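Local structure of ATP12 ATPase (2ZD2) at residues T95-Y100 against E114-L119. The protein probably acts as a chaperone of the ATP12 family in the assembly of the F1 part of ATP synthase. The protein carries 1 engineered substitution. Numbering follows the deposited sequence.
Sequences TDLLSY and EGWDPL
Leu-98 and Trp-116 meet in a buried apolar contact, where the 3-10 turn 97-99, just ahead of strand 100-101, packs on the middle of helix 106-126. At its centre is a CH-pi contact: CD2 of Leu-98 sits 3.6 Å from the centroid of the five-membered ring of Trp-116, only 3° off its normal, so the methyl stands squarely over the pyrrole half of the indole. The other methyl, CD1, reaches further along the helix to touch CB of Leu-119 at 3.6 Å. One leucine thus spans two positions a helical turn apart. With chi1 at -58°, CG of Trp-116 lies opposite its own carbonyl carbon, and the indole reaches out to the 3-10 turn. There its benzene half meets Leu-97, whose CD2 lies 3.9 Å from CZ2 of Trp-116. CZ3 of Trp-116 comes 3.7 Å from the carbonyl oxygen of Tyr-100, which lies at the ring edge and in its plane. The indole's one polar atom, NE1 of Trp-116, is satisfied by a third element: it hydrogen-bonds to the backbone O of Leu-194 in helix 188-195, which helps fix how the ring is turned.

The turn itself is shaped by Asp-96, whose OD1 accepts from the backbone N of Leu-98 at 3.0 Å while the backbone O of Asp-96 takes both N and OG of Ser-99. The Asp-96 carboxylate also accepts from Ser-174 OG and Ile-176 N, tying the turn to the start of helix 175-182. The arrangement is an Asx turn leading into a 3-10 turn, its leucines packed against a helix-borne tryptophan within the mainly helical part of this ATP12-family chaperone.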
loop_
_atom_site.group_PDB
_atom_site.type_symbol
_atom_site.label_atom_id
_atom_site.label_comp_id
_atom_site.label_asym_id
_atom_site.label_seq_id
_atom_site.Cartn_x
_atom_site.Cartn_y
_atom_site.Cartn_z
ATOM N N THR A 95 5.462 3.548 15.917
ATOM C CA THR A 95 4.180 3.057 16.430
ATOM C C THR A 95 3.787 1.831 15.616
ATOM O O THR A 95 2.616 1.619 15.300
ATOM C CB THR A 95 3.056 4.092 16.246
ATOM O OG1 THR A 95 2.742 4.192 14.855
ATOM C CG2 THR A 95 3.480 5.464 16.765
ATOM N N ASP A 96 4.786 1.033 15.281
ATOM C CA ASP A 96 4.600 -0.152 14.464
ATOM C C ASP A 96 3.857 -1.289 15.178
ATOM O O ASP A 96 4.168 -1.645 16.315
ATOM C CB ASP A 96 5.967 -0.618 13.982
ATOM C CG ASP A 96 5.884 -1.529 12.791
ATOM O OD1 ASP A 96 5.296 -2.634 12.914
ATOM O OD2 ASP A 96 6.405 -1.142 11.718
ATOM N N LEU A 97 2.855 -1.839 14.496
ATOM C CA LEU A 97 2.042 -2.939 15.021
ATOM C C LEU A 97 2.876 -4.090 15.561
ATOM O O LEU A 97 2.557 -4.681 16.600
ATOM C CB LEU A 97 1.167 -3.517 13.905
ATOM C CG LEU A 97 0.250 -4.670 14.318
ATOM C CD1 LEU A 97 -0.933 -4.132 15.110
ATOM C CD2 LEU A 97 -0.225 -5.393 13.079
ATOM N N LEU A 98 3.950 -4.413 14.853
ATOM C CA LEU A 98 4.759 -5.549 15.247
ATOM C C LEU A 98 5.530 -5.338 16.530
ATOM O O LEU A 98 6.045 -6.294 17.098
ATOM C CB LEU A 98 5.734 -5.938 14.134
ATOM C CG LEU A 98 5.255 -6.127 12.684
ATOM C CD1 LEU A 98 6.260 -6.977 11.953
ATOM C CD2 LEU A 98 3.884 -6.781 12.610
ATOM N N SER A 99 5.622 -4.099 16.994
ATOM C CA SER A 99 6.384 -3.843 18.216
ATOM C C SER A 99 5.521 -3.890 19.475
ATOM O O SER A 99 6.042 -3.759 20.578
ATOM C CB SER A 99 7.092 -2.486 18.143
ATOM O OG SER A 99 6.163 -1.426 18.265
ATOM N N TYR A 100 4.223 -4.126 19.312
ATOM C CA TYR A 100 3.300 -4.152 20.453
ATOM C C TYR A 100 2.654 -5.506 20.656
ATOM O O TYR A 100 1.748 -5.865 19.909
ATOM C CB TYR A 100 2.210 -3.100 20.245
ATOM C CG TYR A 100 2.734 -1.703 20.393
ATOM C CD1 TYR A 100 2.922 -1.139 21.656
ATOM C CD2 TYR A 100 3.149 -0.985 19.282
ATOM C CE1 TYR A 100 3.519 0.104 21.800
ATOM C CE2 TYR A 100 3.750 0.252 19.417
ATOM C CZ TYR A 100 3.937 0.787 20.670
ATOM O OH TYR A 100 4.596 1.990 20.783
ATOM N N GLU A 114 5.369 -15.978 17.061
ATOM C CA GLU A 114 5.687 -16.864 15.951
ATOM C C GLU A 114 5.548 -16.194 14.584
ATOM O O GLU A 114 6.382 -16.380 13.703
ATOM C CB GLU A 114 4.814 -18.111 16.054
ATOM C CG GLU A 114 5.072 -18.900 17.345
ATOM C CD GLU A 114 4.085 -20.046 17.557
ATOM O OE1 GLU A 114 4.250 -20.798 18.547
ATOM O OE2 GLU A 114 3.148 -20.193 16.733
ATOM N N GLY A 115 4.512 -15.386 14.414
ATOM C CA GLY A 115 4.344 -14.727 13.134
ATOM C C GLY A 115 5.206 -13.493 12.947
ATOM O O GLY A 115 5.771 -13.298 11.868
ATOM N N TRP A 116 5.335 -12.681 14.001
ATOM C CA TRP A 116 6.080 -11.418 13.936
ATOM C C TRP A 116 7.584 -11.389 14.182
ATOM O O TRP A 116 8.326 -10.615 13.545
ATOM C CB TRP A 116 5.408 -10.404 14.874
ATOM C CG TRP A 116 3.939 -10.147 14.534
ATOM C CD1 TRP A 116 3.292 -10.470 13.367
ATOM C CD2 TRP A 116 2.998 -9.401 15.318
ATOM N NE1 TRP A 116 2.011 -9.956 13.375
ATOM C CE2 TRP A 116 1.806 -9.299 14.560
ATOM C CE3 TRP A 116 3.043 -8.805 16.585
ATOM C CZ2 TRP A 116 0.681 -8.620 15.026
ATOM C CZ3 TRP A 116 1.906 -8.123 17.045
ATOM C CH2 TRP A 116 0.749 -8.043 16.265
ATOM N N ASP A 117 8.062 -12.211 15.110
ATOM C CA ASP A 117 9.493 -12.213 15.388
ATOM C C ASP A 117 10.361 -12.341 14.147
ATOM O O ASP A 117 11.410 -11.695 14.050
ATOM C CB ASP A 117 9.822 -13.301 16.402
ATOM C CG ASP A 117 9.318 -12.950 17.777
ATOM O OD1 ASP A 117 8.845 -11.808 17.950
ATOM O OD2 ASP A 117 9.393 -13.799 18.686
ATOM N N PRO A 118 9.937 -13.167 13.168
ATOM C CA PRO A 118 10.717 -13.337 11.938
ATOM C C PRO A 118 10.823 -12.024 11.140
ATOM O O PRO A 118 11.837 -11.749 10.490
ATOM C CB PRO A 118 9.936 -14.408 11.190
ATOM C CG PRO A 118 9.370 -15.235 12.297
ATOM C CD PRO A 118 8.888 -14.197 13.260
ATOM N N LEU A 119 9.764 -11.223 11.187
ATOM C CA LEU A 119 9.758 -9.944 10.489
ATOM C C LEU A 119 10.583 -8.918 11.235
ATOM O O LEU A 119 11.216 -8.069 10.613
ATOM C CB LEU A 119 8.324 -9.425 10.276
ATOM C CG LEU A 119 7.639 -9.902 8.983
ATOM C CD1 LEU A 119 8.438 -9.405 7.771
ATOM C CD2 LEU A 119 7.532 -11.413 8.964
#